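Local coordinates for protein dihydrofolate reductase (Schistosoma mansoni, PDB 3VCO) that catalyses the NADPH-dependent reduction of 7,8-dihydrofolate to tetrahydrofolate, a cofactor needed for thymidylate, purine and glycine synthesis, at residues M21-V26 / D126-I131; K46-F51 / F193-Y198; G62-V67 / L84-N89; I88-S93 / Q104-L109; G132-Y137 / Y164-D169. All coordinates share one frame; numbering follows the deposited sequence. Where two conformers were deposited one is given.

Interaction 1. Residues M21-V26 / D126-I131; sequences MRLNVV and DEVFII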
# COMPACT_ATOMS: atom_id res chain seq x y z
N MET A 21 -3.19 3.75 -15.93
CA MET A 21 -2.76 3.48 -14.58
C MET A 21 -3.87 2.93 -13.67
O MET A 21 -4.92 3.52 -13.52
CB MET A 21 -2.17 4.76 -13.95
CG MET A 21 -1.39 4.52 -12.70
SD MET A 21 -0.83 6.00 -11.82
CE MET A 21 -2.35 6.96 -11.73
N ARG A 22 -3.61 1.78 -13.07
CA ARG A 22 -4.45 1.23 -12.04
C ARG A 22 -3.83 1.76 -10.74
O ARG A 22 -2.61 1.81 -10.60
CB ARG A 22 -4.32 -0.30 -12.06
CG ARG A 22 -5.34 -1.01 -11.19
CD ARG A 22 -5.34 -2.44 -11.53
NE ARG A 22 -4.16 -3.10 -11.03
CZ ARG A 22 -3.71 -4.28 -11.46
NH1 ARG A 22 -4.36 -4.94 -12.44
NH2 ARG A 22 -2.62 -4.80 -10.91
N LEU A 23 -4.64 2.17 -9.79
CA LEU A 23 -4.04 2.56 -8.52
C LEU A 23 -4.16 1.35 -7.66
O LEU A 23 -5.26 0.83 -7.50
CB LEU A 23 -4.77 3.73 -7.89
CG LEU A 23 -4.67 5.10 -8.50
CD1 LEU A 23 -5.46 6.05 -7.62
CD2 LEU A 23 -3.18 5.50 -8.59
N ASN A 24 -3.05 0.89 -7.11
CA ASN A 24 -3.07 -0.29 -6.27
C ASN A 24 -3.02 0.21 -4.83
O ASN A 24 -2.26 1.09 -4.52
CB ASN A 24 -1.90 -1.20 -6.58
CG ASN A 24 -1.96 -1.74 -8.03
OD1 ASN A 24 -2.75 -2.61 -8.34
ND2 ASN A 24 -1.13 -1.20 -8.88
N VAL A 25 -3.95 -0.27 -4.02
CA VAL A 25 -4.00 0.09 -2.64
C VAL A 25 -3.55 -1.13 -1.86
O VAL A 25 -4.05 -2.23 -2.10
CB VAL A 25 -5.43 0.46 -2.28
CG1 VAL A 25 -5.56 0.56 -0.80
CG2 VAL A 25 -5.78 1.77 -2.95
N VAL A 26 -2.61 -0.95 -0.93
CA VAL A 26 -2.20 -2.07 -0.07
C VAL A 26 -2.53 -1.69 1.38
O VAL A 26 -2.10 -0.65 1.85
CB VAL A 26 -0.68 -2.33 -0.18
CG1 VAL A 26 -0.26 -3.60 0.64
CG2 VAL A 26 -0.31 -2.50 -1.65
N ASP A 126 6.64 0.98 -13.13
CA ASP A 126 5.76 -0.04 -13.63
C ASP A 126 4.42 0.24 -12.96
O ASP A 126 3.64 1.04 -13.49
CB ASP A 126 6.27 -1.46 -13.36
CG ASP A 126 5.41 -2.53 -14.05
OD1 ASP A 126 4.37 -2.16 -14.66
OD2 ASP A 126 5.77 -3.72 -13.99
N GLU A 127 4.14 -0.35 -11.79
CA GLU A 127 2.86 -0.12 -11.12
C GLU A 127 3.02 0.84 -9.92
O GLU A 127 4.14 1.08 -9.42
CB GLU A 127 2.20 -1.46 -10.69
CG GLU A 127 1.91 -2.49 -11.86
CD GLU A 127 0.44 -2.59 -12.26
OE1 GLU A 127 -0.40 -2.11 -11.48
OE2 GLU A 127 0.10 -3.14 -13.35
N VAL A 128 1.90 1.40 -9.49
CA VAL A 128 1.87 2.36 -8.40
C VAL A 128 1.06 1.75 -7.26
O VAL A 128 -0.07 1.29 -7.48
CB VAL A 128 1.20 3.67 -8.87
CG1 VAL A 128 1.07 4.66 -7.73
CG2 VAL A 128 2.03 4.28 -10.01
N PHE A 129 1.67 1.69 -6.07
CA PHE A 129 0.97 1.19 -4.88
C PHE A 129 0.85 2.34 -3.89
O PHE A 129 1.83 3.02 -3.63
CB PHE A 129 1.73 0.00 -4.27
CG PHE A 129 1.83 -1.19 -5.22
CD1 PHE A 129 0.93 -2.24 -5.12
CD2 PHE A 129 2.75 -1.19 -6.27
CE1 PHE A 129 0.97 -3.29 -6.01
CE2 PHE A 129 2.80 -2.24 -7.18
CZ PHE A 129 1.90 -3.29 -7.08
N ILE A 130 -0.36 2.53 -3.34
CA ILE A 130 -0.59 3.44 -2.24
C ILE A 130 -0.62 2.59 -0.95
O ILE A 130 -1.51 1.74 -0.79
CB ILE A 130 -1.95 4.13 -2.39
CG1 ILE A 130 -2.04 4.87 -3.73
CG2 ILE A 130 -2.25 5.06 -1.20
CD1 ILE A 130 -1.05 5.97 -3.88
N ILE A 131 0.32 2.83 -0.04
CA ILE A 131 0.50 1.92 1.08
C ILE A 131 0.02 2.51 2.38
O ILE A 131 0.24 1.98 3.47
CB ILE A 131 1.93 1.40 1.18
CG1 ILE A 131 2.89 2.52 1.55
CG2 ILE A 131 2.32 0.73 -0.20
CD1 ILE A 131 4.23 2.03 1.94
O HOH W 1 -0.29 0.92 -11.40
O HOH W 2 0.37 -0.77 3.49
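I130 N donates to N24 O (2.7 Å, 170°) and V26 N to I130 O, in the parallel pairing of two central strands of the dihydrofolate reductase sheet. V128 O accepts both N24 N and, from above the carbonyl plane, N24 ND2 at 3.0 Å. ND2 also donates to E127 OE1 at 2.8 Å, nearly along the C-O axis of that oxygen; E127 was modelled in two conformations, and its contacts here are those of one. Asparagine suits this buried place because OD1 can also take R22 NE, which fixes the rotation of the amide. R22 NH2 lies 3.5 Å from E127 OE1, a salt bridge of charge alone, since this oxygen lies well out of the guanidinium plane. A water joins R22 O, E127 OE1 and V128 N. With CG beside the backbone N (chi1 -62°), N24 lies over the rim of one face of the F129 ring, while a methyl of the branched V26 meets its edge, CG2 3.7 Å from F129 CD1.

Interaction 2. Residues K46-F51 / F193-Y198; sequences KKDMEF and FKFCVY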
# COMPACT_ATOMS: atom_id res chain seq x y z
N LYS A 46 5.59 -11.12 10.03
CA LYS A 46 6.61 -11.52 9.05
C LYS A 46 5.98 -12.00 7.77
O LYS A 46 6.43 -11.68 6.69
CB LYS A 46 7.55 -12.60 9.66
N LYS A 47 4.92 -12.78 7.90
CA LYS A 47 4.21 -13.31 6.75
C LYS A 47 3.57 -12.17 5.95
O LYS A 47 3.50 -12.20 4.71
CB LYS A 47 3.14 -14.29 7.25
CG LYS A 47 2.46 -15.11 6.17
CD LYS A 47 3.45 -16.04 5.49
CE LYS A 47 2.69 -17.10 4.72
NZ LYS A 47 3.53 -17.86 3.74
N ASP A 48 3.10 -11.14 6.64
CA ASP A 48 2.50 -10.02 5.92
C ASP A 48 3.56 -9.23 5.15
O ASP A 48 3.30 -8.72 4.07
CB ASP A 48 1.76 -9.08 6.85
CG ASP A 48 0.89 -8.10 6.09
OD1 ASP A 48 0.07 -8.58 5.27
OD2 ASP A 48 1.03 -6.86 6.26
N MET A 49 4.75 -9.11 5.73
CA MET A 49 5.87 -8.47 5.05
C MET A 49 6.35 -9.21 3.78
O MET A 49 6.70 -8.59 2.79
CB MET A 49 7.04 -8.30 6.02
CG MET A 49 6.76 -7.24 7.07
SD MET A 49 6.32 -5.64 6.33
CE MET A 49 4.51 -5.61 6.29
N GLU A 50 6.40 -10.53 3.82
CA GLU A 50 6.61 -11.29 2.60
C GLU A 50 5.60 -10.92 1.51
O GLU A 50 5.97 -10.69 0.38
CB GLU A 50 6.49 -12.79 2.84
CG GLU A 50 7.27 -13.31 4.02
CD GLU A 50 6.94 -14.78 4.31
OE1 GLU A 50 6.51 -15.49 3.37
OE2 GLU A 50 7.09 -15.21 5.48
N PHE A 51 4.31 -10.90 1.88
CA PHE A 51 3.21 -10.55 0.99
C PHE A 51 3.42 -9.14 0.47
O PHE A 51 3.44 -8.89 -0.74
CB PHE A 51 1.87 -10.69 1.73
CG PHE A 51 0.67 -10.12 0.97
CD1 PHE A 51 0.15 -10.78 -0.14
CD2 PHE A 51 0.04 -8.97 1.42
CE1 PHE A 51 -0.97 -10.26 -0.81
CE2 PHE A 51 -1.05 -8.46 0.75
CZ PHE A 51 -1.57 -9.12 -0.36
N PHE A 193 -4.83 -14.23 9.97
CA PHE A 193 -5.00 -13.37 8.81
C PHE A 193 -5.05 -14.15 7.51
O PHE A 193 -4.74 -15.34 7.45
CB PHE A 193 -3.93 -12.26 8.74
CG PHE A 193 -2.50 -12.78 8.85
CD1 PHE A 193 -1.92 -12.99 10.09
CD2 PHE A 193 -1.77 -13.08 7.71
CE1 PHE A 193 -0.65 -13.50 10.20
CE2 PHE A 193 -0.48 -13.59 7.81
CZ PHE A 193 0.08 -13.79 9.06
N LYS A 194 -5.52 -13.49 6.47
CA LYS A 194 -5.53 -14.11 5.17
C LYS A 194 -5.39 -13.00 4.17
O LYS A 194 -5.66 -11.82 4.49
CB LYS A 194 -6.80 -14.90 4.95
CG LYS A 194 -8.01 -14.06 4.62
CD LYS A 194 -9.28 -14.89 4.49
CE LYS A 194 -9.34 -15.67 3.19
NZ LYS A 194 -10.74 -16.17 2.97
N PHE A 195 -4.97 -13.35 2.97
CA PHE A 195 -4.65 -12.37 1.93
C PHE A 195 -5.69 -12.44 0.83
O PHE A 195 -6.01 -13.50 0.35
CB PHE A 195 -3.26 -12.65 1.33
CG PHE A 195 -2.15 -12.66 2.36
CD1 PHE A 195 -1.81 -11.50 3.06
CD2 PHE A 195 -1.44 -13.81 2.63
CE1 PHE A 195 -0.79 -11.50 4.03
CE2 PHE A 195 -0.44 -13.82 3.58
CZ PHE A 195 -0.14 -12.66 4.30
N CYS A 196 -6.20 -11.29 0.43
CA CYS A 196 -7.25 -11.23 -0.59
C CYS A 196 -6.95 -10.04 -1.49
O CYS A 196 -6.40 -9.03 -1.06
CB CYS A 196 -8.63 -11.05 0.06
SG CYS A 196 -9.28 -12.51 0.89
N VAL A 197 -7.28 -10.20 -2.77
CA VAL A 197 -7.05 -9.15 -3.74
C VAL A 197 -8.37 -8.82 -4.47
O VAL A 197 -9.08 -9.72 -4.92
CB VAL A 197 -6.02 -9.60 -4.75
CG1 VAL A 197 -5.75 -8.50 -5.73
CG2 VAL A 197 -4.72 -10.04 -4.01
N TYR A 198 -8.68 -7.53 -4.57
CA TYR A 198 -9.97 -7.12 -5.07
C TYR A 198 -9.83 -6.07 -6.14
O TYR A 198 -9.03 -5.15 -6.00
CB TYR A 198 -10.81 -6.50 -3.95
CG TYR A 198 -11.05 -7.38 -2.72
CD1 TYR A 198 -11.96 -8.43 -2.75
CD2 TYR A 198 -10.37 -7.15 -1.55
CE1 TYR A 198 -12.17 -9.23 -1.62
CE2 TYR A 198 -10.58 -7.93 -0.41
CZ TYR A 198 -11.46 -8.96 -0.46
OH TYR A 198 -11.64 -9.71 0.67
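F51 and F195 lie in an offset stack, their ring centroids 4.3 Å apart and their planes 19° from parallel, where the helix 46-57 packs on the strand 191-200 of the dihydrofolate reductase sheet. The two side chains reach past each other in opposite directions, so each ring also covers the other's stem: F51 CB sits over the face of the F195 ring and F195 CB over that of F51, two CH-pi contacts. Phenylalanine suits both places, being flat enough to slide between helix and strand and wholly apolar. F51 reaches the strand because its CG is anti to the backbone N (chi1 170°), which throws the ring off the helix.

The edge of the F195 ring is used as well. D48 OD1 lies in the ring plane, 3.3 Å from F195 CE1, and carboxylate and ring are nearly coplanar; the rim hydrogens, slightly positive, suit such an oxygen. The same OD1 is hydrogen-bonded to the hydroxyl of T153, which places the carboxylate. By similarity D48 and F51 belong to the substrate site, so the stack probably lies behind one side of that site.

F193 offers its edge to K47, and the two side chains cross at about a right angle. The aliphatic stem of the lysine does the touching, K47 CB lying 3.6 Å from F193 CZ, near the ring plane.

Interaction 3. Residues G62-V67 / L84-N89; sequences GLKNAV and LKDRIN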
# COMPACT_ATOMS: atom_id res chain seq x y z
N GLY A 62 13.56 -4.57 -15.81
CA GLY A 62 14.03 -3.23 -16.11
C GLY A 62 13.33 -2.13 -15.31
O GLY A 62 13.88 -1.04 -15.13
N LEU A 63 12.12 -2.42 -14.84
CA LEU A 63 11.26 -1.39 -14.24
C LEU A 63 11.12 -1.52 -12.73
O LEU A 63 11.43 -2.57 -12.15
CB LEU A 63 9.88 -1.42 -14.88
CG LEU A 63 9.88 -1.41 -16.41
CD1 LEU A 63 8.45 -1.31 -16.95
CD2 LEU A 63 10.75 -0.28 -16.98
N LYS A 64 10.62 -0.47 -12.09
CA LYS A 64 10.39 -0.49 -10.64
C LYS A 64 9.00 0.00 -10.32
O LYS A 64 8.56 1.01 -10.86
CB LYS A 64 11.35 0.44 -9.91
CG LYS A 64 12.81 0.43 -10.39
CD LYS A 64 13.60 -0.59 -9.62
CE LYS A 64 14.83 -1.04 -10.44
NZ LYS A 64 15.71 -1.80 -9.57
N ASN A 65 8.34 -0.66 -9.40
CA ASN A 65 7.08 -0.12 -8.91
C ASN A 65 7.31 1.09 -8.01
O ASN A 65 8.40 1.27 -7.50
CB ASN A 65 6.27 -1.20 -8.18
CG ASN A 65 5.94 -2.34 -9.08
OD1 ASN A 65 5.62 -2.13 -10.26
ND2 ASN A 65 6.04 -3.57 -8.55
N ALA A 66 6.29 1.95 -7.88
CA ALA A 66 6.32 3.07 -6.93
C ALA A 66 5.47 2.72 -5.71
O ALA A 66 4.42 2.08 -5.84
CB ALA A 66 5.81 4.37 -7.58
N VAL A 67 5.97 3.05 -4.51
CA VAL A 67 5.14 2.94 -3.31
C VAL A 67 4.97 4.37 -2.78
O VAL A 67 5.95 5.08 -2.57
CB VAL A 67 5.75 2.07 -2.22
CG1 VAL A 67 5.70 0.58 -2.66
CG2 VAL A 67 7.22 2.50 -1.93
N LEU A 84 12.34 1.54 1.02
CA LEU A 84 12.00 0.21 0.56
C LEU A 84 12.81 -0.07 -0.69
O LEU A 84 12.66 0.64 -1.68
CB LEU A 84 10.53 0.20 0.25
CG LEU A 84 9.73 0.48 1.52
CD1 LEU A 84 8.22 0.53 1.23
CD2 LEU A 84 10.05 -0.62 2.50
N LYS A 85 13.69 -1.08 -0.64
CA LYS A 85 14.59 -1.33 -1.77
C LYS A 85 13.86 -1.70 -3.07
O LYS A 85 12.84 -2.38 -3.04
CB LYS A 85 15.64 -2.41 -1.41
CG LYS A 85 15.10 -3.55 -0.58
CD LYS A 85 16.24 -4.49 -0.07
CE LYS A 85 15.70 -5.52 0.92
NZ LYS A 85 16.77 -6.42 1.46
N ASP A 86 14.42 -1.28 -4.20
CA ASP A 86 13.92 -1.71 -5.51
C ASP A 86 12.56 -1.16 -5.88
O ASP A 86 11.90 -1.66 -6.81
CB ASP A 86 13.95 -3.24 -5.63
CG ASP A 86 15.38 -3.80 -5.66
OD1 ASP A 86 16.24 -3.19 -6.33
OD2 ASP A 86 15.64 -4.84 -5.01
N ARG A 87 12.15 -0.11 -5.16
CA ARG A 87 10.92 0.61 -5.43
C ARG A 87 11.21 2.07 -5.38
O ARG A 87 12.11 2.51 -4.66
CB ARG A 87 9.84 0.25 -4.37
CG ARG A 87 9.33 -1.17 -4.53
CD ARG A 87 8.87 -1.72 -3.20
NE ARG A 87 10.03 -2.19 -2.47
CZ ARG A 87 10.00 -2.85 -1.33
NH1 ARG A 87 8.84 -3.17 -0.76
NH2 ARG A 87 11.15 -3.23 -0.78
N ILE A 88 10.46 2.83 -6.15
CA ILE A 88 10.55 4.28 -6.07
C ILE A 88 9.71 4.65 -4.86
O ILE A 88 8.51 4.37 -4.83
CB ILE A 88 9.93 4.92 -7.33
CG1 ILE A 88 10.74 4.51 -8.58
CG2 ILE A 88 9.82 6.46 -7.18
CD1 ILE A 88 9.96 4.63 -9.84
N ASN A 89 10.33 5.22 -3.84
CA ASN A 89 9.64 5.66 -2.62
C ASN A 89 9.19 7.11 -2.74
O ASN A 89 10.00 8.01 -3.00
CB ASN A 89 10.58 5.59 -1.40
CG ASN A 89 10.93 4.18 -1.00
OD1 ASN A 89 10.89 3.84 0.18
ND2 ASN A 89 11.27 3.33 -1.98
O HOH W 3 9.89 -2.64 -8.05
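V67 sets CG1 anti to its carbonyl carbon (chi1 -71°), against R87 CD, which puts CG2 between the backbone N and the carbonyl carbon, 3.9 Å from L84 CD1. At the other end K64 bends at chi2 (-91°), laying CD 3.5 Å from D86 O and bringing NZ 3.6 Å from D86 OD1, a salt bridge at the surface. Between them the two strands of a beta-alpha-beta unit pair in parallel: I88 N donates to N65 O, in the carbonyl plane, and V67 N to I88 O, both at 2.9 Å. A66 is small enough for its CB to lie 4.2 Å from I88 CB. A water links N65 N to D86 O of the type II turn from L84 to R87.

R87, assigned to the substrate site by similarity, grips K85 O side-on through NE and NH2, which holds the guanidinium in place, and L84 CB covers one face. N89, whose amide can both give and take, accepts from L84 N and donates ND2 to L84 O at 3.0 Å.

Interaction 4. Residues I88-S93 / Q104-L109; sequences INIVVS and QVVPSL. With SO4 (sulfate ion), chain B.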
# COMPACT_ATOMS: atom_id res chain seq x y z
N ILE A 88 10.46 2.83 -6.15
CA ILE A 88 10.55 4.28 -6.07
C ILE A 88 9.71 4.65 -4.86
O ILE A 88 8.51 4.37 -4.83
CB ILE A 88 9.93 4.92 -7.33
CG1 ILE A 88 10.74 4.51 -8.58
CG2 ILE A 88 9.82 6.46 -7.18
CD1 ILE A 88 9.96 4.63 -9.84
N ASN A 89 10.33 5.22 -3.84
CA ASN A 89 9.64 5.66 -2.62
C ASN A 89 9.19 7.11 -2.74
O ASN A 89 10.00 8.01 -3.00
CB ASN A 89 10.58 5.59 -1.40
CG ASN A 89 10.93 4.18 -1.00
OD1 ASN A 89 10.89 3.84 0.18
ND2 ASN A 89 11.27 3.33 -1.98
N ILE A 90 7.91 7.36 -2.48
CA ILE A 90 7.40 8.72 -2.56
C ILE A 90 6.56 8.98 -1.31
O ILE A 90 5.65 8.23 -1.02
CB ILE A 90 6.49 8.94 -3.79
CG1 ILE A 90 7.26 8.69 -5.07
CG2 ILE A 90 5.95 10.40 -3.83
CD1 ILE A 90 6.40 8.80 -6.29
N VAL A 91 6.92 10.01 -0.56
CA VAL A 91 6.14 10.35 0.62
C VAL A 91 5.33 11.62 0.31
O VAL A 91 5.89 12.58 -0.21
CB VAL A 91 7.06 10.59 1.84
CG1 VAL A 91 6.25 10.98 3.08
CG2 VAL A 91 7.89 9.31 2.15
N VAL A 92 4.04 11.61 0.63
CA VAL A 92 3.19 12.76 0.38
C VAL A 92 3.08 13.50 1.71
O VAL A 92 2.39 13.05 2.61
CB VAL A 92 1.80 12.33 -0.09
CG1 VAL A 92 0.83 13.57 -0.20
CG2 VAL A 92 1.94 11.50 -1.40
N SER A 93 3.80 14.61 1.82
CA SER A 93 3.89 15.37 3.06
C SER A 93 4.28 16.82 2.75
O SER A 93 4.99 17.07 1.80
CB SER A 93 4.94 14.72 3.97
OG SER A 93 5.23 15.51 5.13
N GLN A 104 11.47 10.43 -2.70
CA GLN A 104 10.81 11.68 -3.14
C GLN A 104 9.76 12.17 -2.15
O GLN A 104 9.00 11.38 -1.59
CB GLN A 104 10.12 11.48 -4.50
CG GLN A 104 11.00 10.79 -5.56
CD GLN A 104 12.15 11.68 -6.00
OE1 GLN A 104 11.94 12.83 -6.34
NE2 GLN A 104 13.37 11.15 -5.95
N VAL A 105 9.73 13.46 -1.91
CA VAL A 105 8.73 14.05 -1.04
C VAL A 105 7.93 15.05 -1.84
O VAL A 105 8.54 15.89 -2.48
CB VAL A 105 9.42 14.81 0.11
CG1 VAL A 105 8.38 15.51 0.97
CG2 VAL A 105 10.31 13.83 0.93
N VAL A 106 6.60 14.92 -1.88
CA VAL A 106 5.75 15.82 -2.65
C VAL A 106 4.54 16.22 -1.79
O VAL A 106 4.22 15.53 -0.84
CB VAL A 106 5.27 15.15 -3.96
CG1 VAL A 106 6.47 14.70 -4.84
CG2 VAL A 106 4.39 13.96 -3.64
N PRO A 107 3.90 17.38 -2.08
CA PRO A 107 2.86 17.85 -1.16
C PRO A 107 1.52 17.14 -1.31
O PRO A 107 0.67 17.26 -0.41
CB PRO A 107 2.68 19.32 -1.55
CG PRO A 107 3.10 19.38 -2.98
CD PRO A 107 4.20 18.37 -3.13
N SER A 108 1.33 16.41 -2.41
CA SER A 108 0.01 15.85 -2.68
C SER A 108 0.09 14.58 -3.51
O SER A 108 1.11 14.30 -4.13
CB SER A 108 -0.91 16.89 -3.36
OG SER A 108 -0.57 17.03 -4.74
N LEU A 109 -0.98 13.80 -3.47
CA LEU A 109 -1.10 12.63 -4.35
C LEU A 109 -1.06 13.03 -5.83
O LEU A 109 -0.45 12.32 -6.64
CB LEU A 109 -2.41 11.90 -4.07
CG LEU A 109 -2.60 10.59 -4.83
CD1 LEU A 109 -1.45 9.61 -4.44
CD2 LEU A 109 -3.93 10.01 -4.48
S SO4 B . 1.73 16.24 6.65
O1 SO4 B . 1.68 16.85 5.32
O2 SO4 B . 0.45 15.59 6.91
O3 SO4 B . 2.87 15.33 6.76
O4 SO4 B . 1.95 17.27 7.66
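Strands 88-92 and 104-106 run parallel, with I90, V91 and V92 opposite Q104, V105 and V106, and are laced by alternating bonds: Q104 N to N89 O, V91 N to Q104 O, V106 N to V91 O, and S93 N to V106 O. Beta-branched residues suit the extended backbone. On the face shared by I90, V92 and V106, V106 CG1 is anti to the carbonyl carbon (chi1 -58°), so CG2 stands between that carbon and the backbone N, 3.9 Å from I90 CG2 and 4.1 Å from V92 CG2.

Strand 104-106, an edge strand of the dihydrofolate reductase sheet, leads into helix 109-116. There V92 CG1 rests 3.5 Å from S108 CA, and S108, the N-cap residue, turns its hydroxyl to A111 N.

On the opposite face V105 CG1 approaches S93 O. S93 OG donates at 2.9 Å to O3 of a sulfate ion, probably from the crystallisation liquor, which S94 N also binds; S93 belongs by similarity to the NADP site, so the anion may mark a place for a cofactor phosphate.

Interaction 5. Residues G132-Y137 / Y164-D169; sequences GGYRLY and YFPKVD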
# COMPACT_ATOMS: atom_id res chain seq x y z
N GLY A 132 -0.62 3.64 2.26
CA GLY A 132 -1.23 4.14 3.46
C GLY A 132 -0.95 5.56 3.73
O GLY A 132 -0.15 6.21 3.04
N GLY A 133 -1.55 5.92 4.85
CA GLY A 133 -2.27 7.14 5.00
C GLY A 133 -3.74 6.81 4.80
O GLY A 133 -4.16 6.44 3.72
N TYR A 134 -4.53 6.94 5.85
CA TYR A 134 -5.97 7.06 5.66
C TYR A 134 -6.29 8.12 4.59
O TYR A 134 -7.08 7.87 3.71
CB TYR A 134 -6.70 7.44 6.98
CG TYR A 134 -8.15 7.82 6.70
CD1 TYR A 134 -8.53 9.15 6.54
CD2 TYR A 134 -9.12 6.83 6.54
CE1 TYR A 134 -9.85 9.51 6.26
CE2 TYR A 134 -10.44 7.17 6.26
CZ TYR A 134 -10.81 8.52 6.12
OH TYR A 134 -12.11 8.88 5.84
N ARG A 135 -5.71 9.32 4.68
CA ARG A 135 -5.98 10.35 3.66
C ARG A 135 -5.65 9.96 2.22
O ARG A 135 -6.36 10.35 1.28
CB ARG A 135 -5.27 11.65 4.00
CG ARG A 135 -6.17 12.59 4.81
CD ARG A 135 -5.36 13.71 5.45
NE ARG A 135 -4.25 13.16 6.22
CZ ARG A 135 -3.08 13.76 6.39
NH1 ARG A 135 -2.86 14.95 5.85
NH2 ARG A 135 -2.13 13.17 7.11
N LEU A 136 -4.59 9.18 2.03
CA LEU A 136 -4.22 8.71 0.68
C LEU A 136 -5.14 7.62 0.20
O LEU A 136 -5.53 7.58 -0.97
CB LEU A 136 -2.78 8.21 0.67
CG LEU A 136 -1.65 9.25 0.77
CD1 LEU A 136 -0.33 8.65 0.39
CD2 LEU A 136 -1.92 10.49 -0.08
N TYR A 137 -5.46 6.69 1.10
CA TYR A 137 -6.44 5.66 0.76
C TYR A 137 -7.71 6.37 0.37
O TYR A 137 -8.38 5.98 -0.56
CB TYR A 137 -6.77 4.81 1.97
CG TYR A 137 -5.67 3.88 2.42
CD1 TYR A 137 -4.87 3.22 1.51
CD2 TYR A 137 -5.49 3.60 3.80
CE1 TYR A 137 -3.89 2.33 1.93
CE2 TYR A 137 -4.49 2.71 4.23
CZ TYR A 137 -3.70 2.10 3.28
OH TYR A 137 -2.72 1.20 3.69
N TYR A 164 -10.42 3.97 10.69
CA TYR A 164 -11.11 3.13 9.70
C TYR A 164 -10.72 3.37 8.28
O TYR A 164 -10.42 4.47 7.87
CB TYR A 164 -12.63 3.17 9.86
CG TYR A 164 -13.05 2.43 11.12
CD1 TYR A 164 -13.41 1.08 11.07
CD2 TYR A 164 -13.07 3.07 12.35
CE1 TYR A 164 -13.77 0.38 12.22
CE2 TYR A 164 -13.44 2.37 13.52
CZ TYR A 164 -13.78 1.03 13.44
OH TYR A 164 -14.15 0.34 14.57
N PHE A 165 -10.71 2.28 7.52
CA PHE A 165 -10.57 2.34 6.09
C PHE A 165 -11.77 3.07 5.49
O PHE A 165 -12.88 3.01 6.01
CB PHE A 165 -10.45 0.93 5.54
CG PHE A 165 -9.91 0.86 4.13
CD1 PHE A 165 -8.58 1.21 3.87
CD2 PHE A 165 -10.73 0.47 3.07
CE1 PHE A 165 -8.07 1.15 2.56
CE2 PHE A 165 -10.23 0.42 1.76
CZ PHE A 165 -8.92 0.79 1.51
N PRO A 166 -11.54 3.81 4.40
CA PRO A 166 -12.60 4.57 3.72
C PRO A 166 -13.72 3.63 3.32
O PRO A 166 -13.48 2.45 3.21
CB PRO A 166 -11.89 5.14 2.48
CG PRO A 166 -10.49 5.30 2.91
CD PRO A 166 -10.19 4.17 3.91
N LYS A 167 -14.95 4.14 3.16
CA LYS A 167 -16.06 3.28 2.76
C LYS A 167 -15.82 2.64 1.39
O LYS A 167 -15.38 3.30 0.45
CB LYS A 167 -17.39 4.04 2.76
CG LYS A 167 -17.63 4.93 3.97
CD LYS A 167 -17.42 4.19 5.29
CE LYS A 167 -17.90 5.07 6.44
NZ LYS A 167 -17.48 6.50 6.27
N VAL A 168 -16.08 1.34 1.30
CA VAL A 168 -16.04 0.60 0.05
C VAL A 168 -17.29 -0.26 0.11
O VAL A 168 -17.70 -0.67 1.21
CB VAL A 168 -14.83 -0.37 0.00
CG1 VAL A 168 -14.70 -0.96 -1.38
CG2 VAL A 168 -13.55 0.33 0.39
N ASP A 169 -17.92 -0.55 -1.03
CA ASP A 169 -18.98 -1.58 -1.02
C ASP A 169 -18.38 -2.96 -1.33
O ASP A 169 -18.23 -3.35 -2.51
CB ASP A 169 -20.16 -1.22 -1.93
CG ASP A 169 -19.73 -0.66 -3.26
OD1 ASP A 169 -20.59 -0.56 -4.16
OD2 ASP A 169 -18.53 -0.31 -3.41
O HOH W 4 -14.82 7.59 4.60
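P166 is the bump of this contact: its ring fits the hollow between two tyrosines one turn apart on the helix, with CD 3.8 Å from Y134 CE2 and CG 3.9 Å from Y137 CB. A rigid, compact proline fills such a notch well. Beside it the F165 and Y137 side chains cross at about a right angle, with their ring planes 58° apart; F165 CE1 lies over one face of the Y137 ring, 3.6 Å from CG. F165 is brought back to the helix by its first torsion (chi1 -163°), for its CB starts out directed away. Y134 closes the outer side, passing tightly against the backbone O of Y164.

The first turn of helix 134-142, which follows two glycines of the NADP site assigned by similarity, packs against the loop after strand 148-156. The contact is mainly apolar and rests on complementary shape; the buried Y137 hydroxyl is satisfied by V26 O, and the Y134 hydroxyl faces a water weakly bonded to K167 NZ.

In the fold
From the N terminus, strand 23-29 opens a long loop that interaction 1 closes when strand 125-130 comes to lie beside it. Interactions 3 and 4 are nested in that loop: 62-67 with 84-89 closes first, then 88-93 with 104-109 begins where the former ended, sharing I88 and N89. Strands 125-130 and 64-70 lie side by side, F129 N bonded to A66 O, so these contacts form one run of five strands. Interaction 2 opens at helix 46-57 and closes only near the C terminus, so it crosses interaction 1; interactions 3, 4 and 5 are all nested within it. Interaction 5 follows interaction 1 in series, and Y137 OH, bonded to V26 O, connects them.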